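Local structure of histidine acid phosphatase (Bifidobacterium longum subsp. infantis, 6RXD) at residues Q136-A141 with F397-T402; S41-G46 with Q106-I111; L188-V193 with Y368-P373; R48-Y53 with N95-L100; A348-D353 with N432-E437. The protein acts as a phytase of the histidine acid phosphatase family, removing phosphate from inositol hexakisphosphate, and probably also hydrolyses lower inositol polyphosphates and 2,3-bisphosphoglycerate. One frame throughout, in Å; residues are numbered along the deposited sequence. Where two conformers were deposited one is given.

In the fold
From the N terminus, strand 34-44 and the turn after it open interaction 2, and residues 48-53 open interaction 4. Interaction 4 closes first, on the loop before helix 102-118, and is nested inside interaction 2, which closes on that helix. Interaction 1 opens next at the end of strand 132-137 and encloses interaction 3 entirely. Interaction 5 starts on helix 339-357 inside both loops and closes beyond them, thus crossing interactions 1 and 3. Interactions 1 and 2 meet in the central sheet, where strands 34-44 and 391-398 are neighbours. Interaction 3 ties the residues leading into helix 372-386 to the loop after helix 185-188, and interaction 5 joins helix 339-357 to helix 436-439.

Interaction 1: residues Q136-A141 with F397-T402; sequences QSSGEA and FAHAET
His399 reaches across to Ser138 and Glu140 where two parallel strands end. The strands are joined by the Ser137-Phe397 bridge: Phe397 N donates to Gln136 O (2.9 Å), and Ser138 N makes a longer bond of 3.3 Å to Phe397 O. From CB of His399 the chain turns so that CG is anti to the carbonyl carbon (chi1 -50°), and the ring then extends toward the segment 136-141. Its CD2 passes 3.6 Å from Ser138 OG. At the tip, NE2 lies 2.7 Å from Ser138 OG in a hydrogen bond that either atom could donate. CE1 meets Glu140, with Glu140 CB 3.5 Å and Glu140 OE1 3.4 Å from it; the carboxylate and ring planes are turned 68° apart. Ser138 OG also accepts from Glu140 N (3.1 Å), an ST turn that helps hold the hydroxyl facing the imidazole. Glu140 itself caps helix 141-157 through Ala143 N, and Tyr189 meets His399 edge-to-face. His399 is the N-cap of helix 400-410 and opens the sequence His-Ala-Glu, the HAE motif of MINPP-type histidine phosphatases, placed at the strand ends where this α/β fold carries its active site.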
# COMPACT_ATOMS: atom_id res chain seq x y z
N GLN A 136 13.86 5.26 7.73
CA GLN A 136 14.03 3.83 7.52
C GLN A 136 13.24 3.35 6.33
O GLN A 136 12.17 3.89 6.05
CB GLN A 136 13.58 3.04 8.75
CG GLN A 136 14.36 3.37 10.01
CD GLN A 136 13.92 2.55 11.21
OE1 GLN A 136 12.99 1.73 11.12
NE2 GLN A 136 14.57 2.76 12.34
N SER A 137 13.76 2.35 5.64
CA SER A 137 12.98 1.65 4.62
C SER A 137 13.22 0.15 4.67
O SER A 137 14.10 -0.32 5.39
CB SER A 137 13.27 2.21 3.23
OG SER A 137 14.22 1.42 2.55
N SER A 138 12.42 -0.61 3.93
CA SER A 138 12.59 -2.05 3.85
C SER A 138 13.88 -2.38 3.12
O SER A 138 14.40 -3.49 3.25
CB SER A 138 11.42 -2.64 3.08
OG SER A 138 11.39 -2.12 1.76
N GLY A 139 14.38 -1.44 2.32
CA GLY A 139 15.55 -1.69 1.49
C GLY A 139 15.14 -1.87 0.05
O GLY A 139 15.98 -1.98 -0.85
N GLU A 140 13.83 -1.91 -0.19
CA GLU A 140 13.32 -2.02 -1.55
C GLU A 140 13.36 -0.63 -2.19
O GLU A 140 13.00 0.35 -1.55
CB GLU A 140 11.91 -2.61 -1.54
CG GLU A 140 11.36 -3.03 -2.90
CD GLU A 140 10.75 -1.88 -3.65
OE1 GLU A 140 10.19 -0.98 -2.99
OE2 GLU A 140 10.81 -1.87 -4.89
N ALA A 141 13.79 -0.55 -3.44
CA ALA A 141 14.08 0.74 -4.06
C ALA A 141 12.90 1.71 -4.14
O ALA A 141 13.08 2.90 -3.90
CB ALA A 141 14.71 0.54 -5.44
N PHE A 397 9.29 3.58 5.66
CA PHE A 397 8.71 3.44 4.32
C PHE A 397 8.74 1.99 3.88
O PHE A 397 9.77 1.34 3.94
CB PHE A 397 9.46 4.35 3.34
CG PHE A 397 9.37 5.79 3.72
CD1 PHE A 397 8.34 6.58 3.23
CD2 PHE A 397 10.24 6.31 4.67
CE1 PHE A 397 8.21 7.89 3.63
CE2 PHE A 397 10.12 7.63 5.09
CZ PHE A 397 9.11 8.42 4.57
N ALA A 398 7.58 1.48 3.46
CA ALA A 398 7.43 0.05 3.24
C ALA A 398 6.35 -0.25 2.20
O ALA A 398 6.29 0.41 1.17
CB ALA A 398 7.15 -0.66 4.58
N HIS A 399 5.50 -1.23 2.49
CA HIS A 399 4.69 -1.87 1.45
C HIS A 399 3.26 -2.17 1.86
O HIS A 399 2.91 -2.13 3.05
CB HIS A 399 5.37 -3.18 1.05
CG HIS A 399 6.81 -3.00 0.73
ND1 HIS A 399 7.27 -2.75 -0.54
CD2 HIS A 399 7.90 -2.97 1.54
CE1 HIS A 399 8.58 -2.59 -0.51
NE2 HIS A 399 8.99 -2.71 0.74
N ALA A 400 2.42 -2.50 0.89
CA ALA A 400 1.07 -2.95 1.21
C ALA A 400 1.13 -4.19 2.09
O ALA A 400 0.27 -4.40 2.95
CB ALA A 400 0.29 -3.25 -0.05
N GLU A 401 2.15 -5.02 1.86
CA GLU A 401 2.34 -6.23 2.64
C GLU A 401 2.72 -5.92 4.08
O GLU A 401 2.69 -6.80 4.94
CB GLU A 401 3.41 -7.12 1.99
CG GLU A 401 2.96 -7.83 0.71
CD GLU A 401 2.87 -6.91 -0.51
OE1 GLU A 401 2.21 -7.31 -1.48
OE2 GLU A 401 3.45 -5.80 -0.50
N THR A 402 3.12 -4.67 4.32
CA THR A 402 3.40 -4.20 5.67
C THR A 402 2.14 -3.60 6.28
O THR A 402 1.79 -3.88 7.43
CB THR A 402 4.52 -3.14 5.64
OG1 THR A 402 5.56 -3.60 4.76
CG2 THR A 402 5.11 -2.90 7.02

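Interaction 2: residues S41-G46 with Q106-I111; sequences SMARHG and QQHYGI
Ala43 begins the contact with its methyl group, CB lying 3.8 Å from CE1 at the edge of the His108 ring. The next residue, Arg44, takes part through its backbone: His108 NE2 donates to Arg44 O at 2.8 Å, but the angle at the hydrogen is only 128°, and the bond is weak. The Arg44 side chain runs off instead to Ser12 O. At His45 the side chain leaves the contact: its CB points away from helix 102-118, and ND1 donates to Gly46 O over 2.7 Å, nearly straight (168°) and in the ring plane; across the contact only the backbone of His45 approaches, its carbonyl carbon 3.5 Å from His108 NE2. Gly46 closes the walk, with CA 3.2 Å from Gln107 OE1 and 3.7 Å from His108 CD2. Gln107 OE1 also accepts from Ser47 N, while Gly46 N bonds to Ser146 OG of helix 141-157. On His108, CG is anti to the carbonyl carbon (chi1 -80°), and the ring meets the segment 41-46 edge-on. The short approach to Arg44 O is consistent with a proton on His108 NE2, and two neighbouring helix side chains are set against the backbone of Arg44-His45-Gly46, the RHG signature of the histidine phosphatases.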
# COMPACT_ATOMS: atom_id res chain seq x y z
N SER A 41 6.09 7.28 12.05
CA SER A 41 5.22 6.92 10.94
C SER A 41 5.63 5.61 10.31
O SER A 41 6.77 5.16 10.45
CB SER A 41 5.30 8.01 9.87
OG SER A 41 6.55 7.95 9.22
N MET A 42 4.68 4.99 9.61
CA MET A 42 5.05 4.01 8.60
C MET A 42 4.14 4.27 7.42
O MET A 42 2.92 4.39 7.59
CB MET A 42 4.89 2.57 9.12
CG MET A 42 5.37 1.50 8.12
SD MET A 42 4.15 1.06 6.84
CE MET A 42 2.89 0.23 7.82
N ALA A 43 4.73 4.36 6.24
CA ALA A 43 3.98 4.63 5.02
C ALA A 43 4.32 3.63 3.95
O ALA A 43 5.48 3.25 3.79
CB ALA A 43 4.28 6.05 4.52
N ARG A 44 3.30 3.21 3.21
CA ARG A 44 3.49 2.44 2.00
C ARG A 44 4.12 3.34 0.94
O ARG A 44 3.95 4.55 0.96
CB ARG A 44 2.12 1.94 1.52
CG ARG A 44 2.15 1.09 0.26
CD ARG A 44 0.75 0.79 -0.24
NE ARG A 44 0.82 -0.06 -1.42
CZ ARG A 44 -0.20 -0.30 -2.22
NH1 ARG A 44 -1.39 0.27 -1.98
NH2 ARG A 44 -0.03 -1.09 -3.27
N HIS A 45 4.86 2.74 0.01
CA HIS A 45 5.41 3.50 -1.11
C HIS A 45 4.28 4.16 -1.90
O HIS A 45 3.11 3.78 -1.80
CB HIS A 45 6.19 2.55 -2.02
CG HIS A 45 5.33 1.48 -2.63
ND1 HIS A 45 4.48 1.73 -3.69
CD2 HIS A 45 5.17 0.18 -2.31
CE1 HIS A 45 3.83 0.62 -4.00
NE2 HIS A 45 4.23 -0.34 -3.18
N GLY A 46 4.64 5.14 -2.72
CA GLY A 46 3.65 5.84 -3.52
C GLY A 46 3.30 5.07 -4.79
O GLY A 46 3.85 4.00 -5.07
N GLN A 106 4.68 12.93 -5.64
CA GLN A 106 3.92 14.03 -5.04
C GLN A 106 3.21 13.61 -3.76
O GLN A 106 3.10 14.42 -2.83
CB GLN A 106 2.91 14.61 -6.04
CG GLN A 106 3.59 15.36 -7.20
CD GLN A 106 2.62 15.91 -8.23
OE1 GLN A 106 1.54 15.35 -8.45
NE2 GLN A 106 3.00 17.01 -8.87
N GLN A 107 2.75 12.36 -3.72
CA GLN A 107 2.09 11.83 -2.52
C GLN A 107 3.01 11.95 -1.33
O GLN A 107 2.64 12.52 -0.30
CB GLN A 107 1.66 10.36 -2.71
CG GLN A 107 0.47 10.18 -3.66
CD GLN A 107 0.31 8.74 -4.15
OE1 GLN A 107 1.23 7.92 -4.02
NE2 GLN A 107 -0.86 8.42 -4.73
N HIS A 108 4.22 11.43 -1.47
CA HIS A 108 5.17 11.43 -0.37
C HIS A 108 5.74 12.81 -0.07
O HIS A 108 5.98 13.14 1.09
CB HIS A 108 6.25 10.37 -0.59
CG HIS A 108 5.78 9.00 -0.21
ND1 HIS A 108 5.93 8.51 1.06
CD2 HIS A 108 5.09 8.07 -0.90
CE1 HIS A 108 5.37 7.31 1.13
NE2 HIS A 108 4.85 7.02 -0.05
N TYR A 109 5.93 13.62 -1.10
CA TYR A 109 6.37 14.99 -0.89
C TYR A 109 5.38 15.73 0.02
O TYR A 109 5.77 16.40 0.97
CB TYR A 109 6.51 15.69 -2.24
CG TYR A 109 7.12 17.07 -2.17
CD1 TYR A 109 8.48 17.26 -2.40
CD2 TYR A 109 6.34 18.18 -1.88
CE1 TYR A 109 9.04 18.52 -2.34
CE2 TYR A 109 6.89 19.45 -1.81
CZ TYR A 109 8.25 19.61 -2.04
OH TYR A 109 8.80 20.87 -1.99
N GLY A 110 4.09 15.57 -0.26
CA GLY A 110 3.07 16.25 0.52
C GLY A 110 2.96 15.71 1.93
O GLY A 110 2.81 16.46 2.89
N ILE A 111 3.04 14.39 2.07
CA ILE A 111 3.00 13.78 3.39
C ILE A 111 4.16 14.30 4.25
O ILE A 111 3.98 14.63 5.43
CB ILE A 111 3.01 12.24 3.32
CG1 ILE A 111 1.74 11.73 2.62
CG2 ILE A 111 3.08 11.64 4.73
CD1 ILE A 111 1.79 10.23 2.25

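Interaction 3: residues L188-V193 with Y368-P373; sequences LYFHKV and YSIAQP
The closest polar atom in this contact is Ile370 O, which lies over the face of Phe190; no hydrogen bond crosses between the segments. The oxygen stands 3.1 Å above the plane of the Phe190 ring, displaced toward the rim, with Phe190 CD1 the nearest atom at 3.2 Å. Over the same face lies Ala371 CA, 3.8 Å from the ring centroid and 20° off the normal, a CH-pi contact. One backbone step thus covers this side of the ring with a carbonyl oxygen and the following alpha carbon. Ile370 also reaches the edge: its CD1 is in the ring plane, 3.7 Å from Phe190 CD1, and the two side chains cross at about a right angle. The Ala371 methyl meets the far end of the ring, CB to Phe190 CZ being 3.7 Å, and His191 CB adds a further apolar contact to Ile370 CD1 (3.8 Å). Phe190 CG sits between the backbone N and the carbonyl carbon (chi1 42°), and from there the ring projects out of the type I turn Tyr189-Lys192 toward the segment 368-373. That turn is held from outside by Lys201 NZ, which bonds to both Tyr189 O and Lys192 O. The contact packs the chain after helix 185-188 against residues 370-373, which lead into helix 372-386. Helix 400-410 touches Phe190 through Thr402 and Pro405, while helix 206-220 supplies Tyr214 beside Ile370 and Ile210 beside Pro373.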
# COMPACT_ATOMS: atom_id res chain seq x y z
N LEU A 188 9.93 -3.79 8.49
CA LEU A 188 9.31 -3.27 7.28
C LEU A 188 9.25 -4.27 6.13
O LEU A 188 8.81 -3.93 5.03
CB LEU A 188 10.02 -1.99 6.83
CG LEU A 188 10.11 -0.89 7.90
CD1 LEU A 188 11.00 0.26 7.41
CD2 LEU A 188 8.73 -0.36 8.26
N TYR A 189 9.68 -5.50 6.38
CA TYR A 189 9.55 -6.57 5.40
C TYR A 189 9.45 -7.90 6.14
O TYR A 189 10.12 -8.87 5.80
CB TYR A 189 10.75 -6.57 4.45
CG TYR A 189 10.44 -6.95 3.02
CD1 TYR A 189 10.77 -8.21 2.52
CD2 TYR A 189 9.84 -6.04 2.15
CE1 TYR A 189 10.50 -8.55 1.20
CE2 TYR A 189 9.57 -6.38 0.83
CZ TYR A 189 9.91 -7.63 0.36
OH TYR A 189 9.64 -7.96 -0.94
N PHE A 190 8.59 -7.93 7.16
CA PHE A 190 8.49 -9.07 8.06
C PHE A 190 7.77 -10.26 7.44
O PHE A 190 7.71 -11.34 8.04
CB PHE A 190 7.78 -8.67 9.37
CG PHE A 190 6.58 -7.78 9.16
CD1 PHE A 190 5.40 -8.28 8.59
CD2 PHE A 190 6.62 -6.45 9.55
CE1 PHE A 190 4.29 -7.44 8.40
CE2 PHE A 190 5.52 -5.61 9.36
CZ PHE A 190 4.36 -6.12 8.78
N HIS A 191 7.25 -10.08 6.23
CA HIS A 191 6.38 -11.09 5.61
C HIS A 191 7.17 -12.10 4.78
O HIS A 191 6.62 -13.09 4.31
CB HIS A 191 5.30 -10.41 4.77
CG HIS A 191 5.85 -9.55 3.66
ND1 HIS A 191 6.51 -8.37 3.90
CD2 HIS A 191 5.86 -9.74 2.32
CE1 HIS A 191 6.90 -7.85 2.74
NE2 HIS A 191 6.51 -8.67 1.77
N LYS A 192 8.47 -11.85 4.61
CA LYS A 192 9.30 -12.75 3.79
C LYS A 192 10.65 -12.99 4.41
O LYS A 192 11.19 -12.12 5.09
CB LYS A 192 9.52 -12.16 2.39
CG LYS A 192 8.35 -12.38 1.46
CD LYS A 192 8.63 -11.80 0.09
CE LYS A 192 7.46 -12.05 -0.85
NZ LYS A 192 7.51 -11.15 -2.04
N VAL A 193 11.20 -14.17 4.15
CA VAL A 193 12.54 -14.49 4.63
C VAL A 193 13.58 -13.71 3.83
O VAL A 193 14.56 -13.21 4.38
CB VAL A 193 12.81 -16.00 4.56
CG1 VAL A 193 14.30 -16.31 4.73
CG2 VAL A 193 11.99 -16.73 5.62
N TYR A 368 -1.95 -11.90 10.17
CA TYR A 368 -1.56 -10.55 10.57
C TYR A 368 -0.71 -10.42 11.82
O TYR A 368 -0.19 -9.34 12.09
CB TYR A 368 -2.78 -9.64 10.67
CG TYR A 368 -3.82 -10.08 11.66
CD1 TYR A 368 -3.76 -9.68 12.99
CD2 TYR A 368 -4.90 -10.86 11.26
CE1 TYR A 368 -4.73 -10.06 13.88
CE2 TYR A 368 -5.86 -11.25 12.14
CZ TYR A 368 -5.78 -10.85 13.44
OH TYR A 368 -6.77 -11.24 14.31
N SER A 369 -0.56 -11.51 12.57
CA SER A 369 0.32 -11.49 13.73
C SER A 369 1.75 -11.15 13.32
O SER A 369 2.56 -10.71 14.14
CB SER A 369 0.29 -12.83 14.47
OG SER A 369 0.79 -13.87 13.65
N ILE A 370 2.04 -11.32 12.03
CA ILE A 370 3.38 -11.05 11.50
C ILE A 370 3.78 -9.59 11.67
O ILE A 370 4.97 -9.26 11.62
CB ILE A 370 3.49 -11.45 10.02
CG1 ILE A 370 2.47 -10.71 9.15
CG2 ILE A 370 3.32 -12.96 9.86
CD1 ILE A 370 2.81 -10.77 7.65
N ALA A 371 2.80 -8.70 11.86
CA ALA A 371 3.11 -7.27 11.97
C ALA A 371 3.58 -6.90 13.38
O ALA A 371 3.91 -5.75 13.64
CB ALA A 371 1.92 -6.41 11.55
N GLN A 372 3.60 -7.87 14.29
CA GLN A 372 4.01 -7.60 15.66
C GLN A 372 5.38 -6.90 15.82
O GLN A 372 5.50 -6.00 16.64
CB GLN A 372 3.94 -8.86 16.52
CG GLN A 372 4.03 -8.60 18.03
CD GLN A 372 2.85 -7.80 18.55
OE1 GLN A 372 1.70 -8.10 18.24
NE2 GLN A 372 3.13 -6.75 19.31
N PRO A 373 6.40 -7.29 15.02
CA PRO A 373 7.68 -6.58 15.16
C PRO A 373 7.56 -5.09 14.89
O PRO A 373 8.32 -4.31 15.48
CB PRO A 373 8.56 -7.22 14.08
CG PRO A 373 7.97 -8.57 13.85
CD PRO A 373 6.51 -8.48 14.15

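Interaction 4: residues R48-Y53 with N95-L100; sequences RGLSSY and NGYGML
Arg48 and Gly49 run past Met99 and Leu100 in the opposite direction. Among the backbone bonds, Gly49 N donates to Met99 O (3.0 Å), and Gly98 N makes a weak bond to Leu50 O, short at 2.7 Å but bent to 128°. Arg48 CA adds a CA-H...O contact to Met99 O at 3.3 Å. The polar side-chain approach belongs to Arg48: a bend at chi3 (58°) turns NE back over the other segment, and NE and NH1 both lie 2.9 Å from Gly98 O. NH2 of the same guanidinium makes a long, weak ion pair with Glu140. The apolar contacts centre on Tyr97, with Leu50 CB 4.0 Å from its CD1 and Tyr53 CB 4.0 Å from its CZ. The backbone packs on this ring too, Ser52 C lying 3.3 Å from Tyr97 CD1 and Tyr53 N over one face. The two tyrosine side chains pass at a slant; the hydrogen bond of the Tyr97 hydroxyl goes to Asp56 OD1. Gly98, with positive phi (85°), is the third residue of the type II turn Gly96-Met99, a classic place for glycine. The turn packs against the loop holding Arg48, the second arginine of the family's RHGxR signature, which starts at Arg44, the last residue of strand 34-44, and runs into this loop.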
# COMPACT_ATOMS: atom_id res chain seq x y z
N ARG A 48 3.04 3.61 -8.40
CA ARG A 48 4.06 3.08 -9.31
C ARG A 48 3.41 2.80 -10.65
O ARG A 48 2.19 2.73 -10.75
CB ARG A 48 4.59 1.74 -8.78
CG ARG A 48 5.31 1.79 -7.46
CD ARG A 48 5.62 0.37 -6.99
NE ARG A 48 6.44 -0.37 -7.96
CZ ARG A 48 7.38 -1.25 -7.62
NH1 ARG A 48 8.09 -1.86 -8.57
NH2 ARG A 48 7.63 -1.51 -6.34
N GLY A 49 4.23 2.61 -11.69
CA GLY A 49 3.70 2.21 -12.98
C GLY A 49 3.45 0.71 -13.03
O GLY A 49 3.48 0.03 -12.01
N LEU A 50 3.19 0.20 -14.23
CA LEU A 50 3.06 -1.25 -14.42
C LEU A 50 4.36 -1.92 -14.01
O LEU A 50 5.44 -1.36 -14.21
CB LEU A 50 2.75 -1.56 -15.88
CG LEU A 50 1.38 -1.08 -16.36
CD1 LEU A 50 1.25 -1.24 -17.88
CD2 LEU A 50 0.26 -1.82 -15.63
N SER A 51 4.27 -3.11 -13.43
CA SER A 51 5.46 -3.80 -12.93
C SER A 51 6.33 -4.32 -14.08
O SER A 51 7.55 -4.40 -13.96
CB SER A 51 5.07 -4.96 -12.01
OG SER A 51 4.29 -5.91 -12.70
N SER A 52 5.69 -4.65 -15.19
CA SER A 52 6.39 -5.12 -16.38
C SER A 52 5.51 -5.01 -17.61
O SER A 52 4.33 -4.68 -17.51
CB SER A 52 6.83 -6.58 -16.19
OG SER A 52 5.70 -7.42 -16.09
N TYR A 53 6.11 -5.25 -18.78
CA TYR A 53 5.38 -5.26 -20.04
C TYR A 53 4.59 -6.56 -20.08
O TYR A 53 5.12 -7.62 -20.45
CB TYR A 53 6.38 -5.14 -21.20
CG TYR A 53 5.76 -5.04 -22.59
CD1 TYR A 53 4.76 -4.11 -22.88
CD2 TYR A 53 6.20 -5.86 -23.62
CE1 TYR A 53 4.21 -4.03 -24.16
CE2 TYR A 53 5.66 -5.78 -24.89
CZ TYR A 53 4.67 -4.86 -25.16
OH TYR A 53 4.14 -4.80 -26.43
N ASN A 95 9.08 6.21 -18.19
CA ASN A 95 9.34 6.27 -16.76
C ASN A 95 10.22 5.13 -16.29
O ASN A 95 10.96 5.28 -15.31
CB ASN A 95 8.03 6.26 -15.98
CG ASN A 95 7.47 7.64 -15.79
OD1 ASN A 95 7.80 8.57 -16.53
ND2 ASN A 95 6.61 7.79 -14.79
N GLY A 96 10.17 4.01 -17.00
CA GLY A 96 10.83 2.80 -16.57
C GLY A 96 9.75 1.97 -15.93
O GLY A 96 9.02 2.46 -15.05
N TYR A 97 9.59 0.73 -16.36
CA TYR A 97 8.59 -0.11 -15.74
C TYR A 97 8.89 -0.31 -14.25
O TYR A 97 10.05 -0.44 -13.85
CB TYR A 97 8.49 -1.45 -16.46
CG TYR A 97 7.62 -1.39 -17.70
CD1 TYR A 97 6.29 -1.76 -17.65
CD2 TYR A 97 8.14 -0.98 -18.92
CE1 TYR A 97 5.48 -1.73 -18.77
CE2 TYR A 97 7.34 -0.94 -20.06
CZ TYR A 97 6.01 -1.32 -19.97
OH TYR A 97 5.21 -1.27 -21.09
N GLY A 98 7.83 -0.27 -13.44
CA GLY A 98 7.92 -0.51 -12.01
C GLY A 98 8.27 0.71 -11.18
O GLY A 98 8.20 0.67 -9.95
N MET A 99 8.63 1.80 -11.85
CA MET A 99 9.15 2.97 -11.13
C MET A 99 8.04 3.81 -10.51
O MET A 99 6.87 3.72 -10.90
CB MET A 99 9.98 3.83 -12.09
CG MET A 99 11.16 3.10 -12.66
SD MET A 99 12.40 2.81 -11.39
CE MET A 99 13.16 4.43 -11.31
N LEU A 100 8.41 4.62 -9.51
CA LEU A 100 7.48 5.58 -8.92
C LEU A 100 6.97 6.50 -10.01
O LEU A 100 7.73 6.90 -10.89
CB LEU A 100 8.20 6.46 -7.88
CG LEU A 100 8.27 6.07 -6.41
CD1 LEU A 100 8.70 7.29 -5.59
CD2 LEU A 100 6.92 5.55 -5.92

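Interaction 5: residues A348-D353 with N432-E437; sequences ALDAED and NEWRGE
Asp350 faces the start of the short helix 436-439. Its OD2 accepts from Gly436 N in a straight but weak bond of 3.2 Å (167°), and a water donates to the same OD2 at 2.8 Å while accepting from Glu437 N at 2.9 Å. One carboxylate oxygen is therefore linked, directly and through water, to two successive backbone N-H groups. Beside this bond the Trp434 ring reaches helix 339-357. Trp434 CG is set anti to the backbone N (chi1 -160°), and from there the six-membered ring meets the helix: CZ3 comes 3.6 Å from Asp350 O, and CH2 touches Asp353 CB at 3.8 Å. The Asp350 carboxylate is turned almost perpendicular to the indole (89°).

The second shell fixes both partners. Tyr429 OH bonds to Asp350 OD2 and Ser11 OG to Asp350 OD1. On the other segment, Asn432 OD1 accepts from Trp434 N on a lone pair, at 2.9 Å, closing an Asx turn, and Arg435 NH2 donates to both Asn432 O (2.8 Å) and Trp434 O, each lying in the guanidinium plane. Tyr429 makes a cation-pi contact with Arg435. Neighbouring Glu352 belongs to a zinc site that is empty in this chain. Asp350 thus meets the first N-H groups of helix 436-439, whose N-terminal end would probably stabilise the carboxylate's negative charge, and two helices of the histidine phosphatase domain are joined.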
# COMPACT_ATOMS: atom_id res chain seq x y z
N ALA A 348 -12.78 -9.03 -6.54
CA ALA A 348 -11.91 -10.16 -6.85
C ALA A 348 -10.47 -9.89 -6.38
O ALA A 348 -9.83 -10.76 -5.80
CB ALA A 348 -11.96 -10.47 -8.34
N LEU A 349 -9.96 -8.68 -6.63
CA LEU A 349 -8.60 -8.35 -6.17
C LEU A 349 -8.52 -8.21 -4.65
O LEU A 349 -7.58 -8.72 -4.02
CB LEU A 349 -8.09 -7.08 -6.84
CG LEU A 349 -7.82 -7.18 -8.34
CD1 LEU A 349 -7.04 -5.96 -8.82
CD2 LEU A 349 -7.05 -8.46 -8.63
N ASP A 350 -9.49 -7.52 -4.07
CA ASP A 350 -9.49 -7.28 -2.64
C ASP A 350 -9.57 -8.60 -1.90
O ASP A 350 -8.95 -8.76 -0.86
CB ASP A 350 -10.67 -6.41 -2.22
CG ASP A 350 -10.41 -4.92 -2.39
OD1 ASP A 350 -9.26 -4.53 -2.68
OD2 ASP A 350 -11.37 -4.14 -2.21
N ALA A 351 -10.36 -9.54 -2.41
CA ALA A 351 -10.51 -10.82 -1.73
C ALA A 351 -9.19 -11.56 -1.54
O ALA A 351 -8.94 -12.18 -0.49
CB ALA A 351 -11.51 -11.70 -2.47
N GLU A 352 -8.34 -11.53 -2.55
CA GLU A 352 -7.06 -12.22 -2.46
C GLU A 352 -6.19 -11.58 -1.39
O GLU A 352 -5.56 -12.27 -0.59
CB GLU A 352 -6.34 -12.17 -3.81
CG GLU A 352 -5.22 -13.17 -3.94
CD GLU A 352 -5.40 -14.06 -5.15
OE1 GLU A 352 -5.94 -15.18 -5.00
OE2 GLU A 352 -4.99 -13.64 -6.25
N ASP A 353 -6.15 -10.25 -1.38
CA ASP A 353 -5.36 -9.55 -0.36
C ASP A 353 -5.94 -9.77 1.03
O ASP A 353 -5.21 -10.01 1.99
CB ASP A 353 -5.32 -8.05 -0.67
CG ASP A 353 -4.44 -7.71 -1.85
OD1 ASP A 353 -3.48 -8.47 -2.13
OD2 ASP A 353 -4.71 -6.68 -2.49
N ASN A 432 -18.55 -7.57 4.73
CA ASN A 432 -17.28 -7.17 5.31
C ASN A 432 -16.92 -5.74 4.93
O ASN A 432 -17.09 -5.32 3.79
CB ASN A 432 -16.18 -8.13 4.85
CG ASN A 432 -14.99 -8.15 5.78
OD1 ASN A 432 -14.31 -7.14 5.95
ND2 ASN A 432 -14.71 -9.31 6.38
N GLU A 433 -16.39 -5.00 5.90
CA GLU A 433 -16.04 -3.60 5.69
C GLU A 433 -14.69 -3.40 5.00
O GLU A 433 -14.37 -2.28 4.58
CB GLU A 433 -16.00 -2.88 7.04
CG GLU A 433 -14.94 -3.49 7.95
CD GLU A 433 -14.78 -2.77 9.27
OE1 GLU A 433 -15.69 -1.99 9.65
OE2 GLU A 433 -13.75 -3.01 9.94
N TRP A 434 -13.89 -4.46 4.88
CA TRP A 434 -12.54 -4.32 4.31
C TRP A 434 -12.55 -3.92 2.84
O TRP A 434 -13.21 -4.55 2.01
CB TRP A 434 -11.78 -5.64 4.45
CG TRP A 434 -10.26 -5.53 4.37
CD1 TRP A 434 -9.40 -5.46 5.43
CD2 TRP A 434 -9.44 -5.55 3.18
NE1 TRP A 434 -8.09 -5.43 4.97
CE2 TRP A 434 -8.09 -5.48 3.60
CE3 TRP A 434 -9.71 -5.61 1.81
CZ2 TRP A 434 -7.02 -5.46 2.70
CZ3 TRP A 434 -8.64 -5.60 0.91
CH2 TRP A 434 -7.31 -5.52 1.36
N ARG A 435 -11.81 -2.86 2.52
CA ARG A 435 -11.62 -2.46 1.12
C ARG A 435 -10.18 -2.04 0.94
O ARG A 435 -9.64 -1.30 1.77
CB ARG A 435 -12.50 -1.24 0.76
CG ARG A 435 -14.00 -1.45 0.89
CD ARG A 435 -14.54 -2.34 -0.20
NE ARG A 435 -16.00 -2.37 -0.09
CZ ARG A 435 -16.66 -3.13 0.78
NH1 ARG A 435 -17.98 -3.06 0.85
NH2 ARG A 435 -16.00 -3.94 1.59
N GLY A 436 -9.56 -2.48 -0.15
CA GLY A 436 -8.20 -2.04 -0.43
C GLY A 436 -8.07 -0.54 -0.51
O GLY A 436 -7.08 0.05 -0.05
N GLU A 437 -9.09 0.10 -1.08
CA GLU A 437 -9.03 1.53 -1.36
C GLU A 437 -8.92 2.35 -0.08
O GLU A 437 -8.40 3.46 -0.10
CB GLU A 437 -10.25 1.98 -2.17
CG GLU A 437 -11.55 1.90 -1.36
CD GLU A 437 -12.80 2.25 -2.12
OE1 GLU A 437 -12.77 2.30 -3.37
OE2 GLU A 437 -13.84 2.48 -1.45
O HOH W 1 -11.23 -1.39 -2.41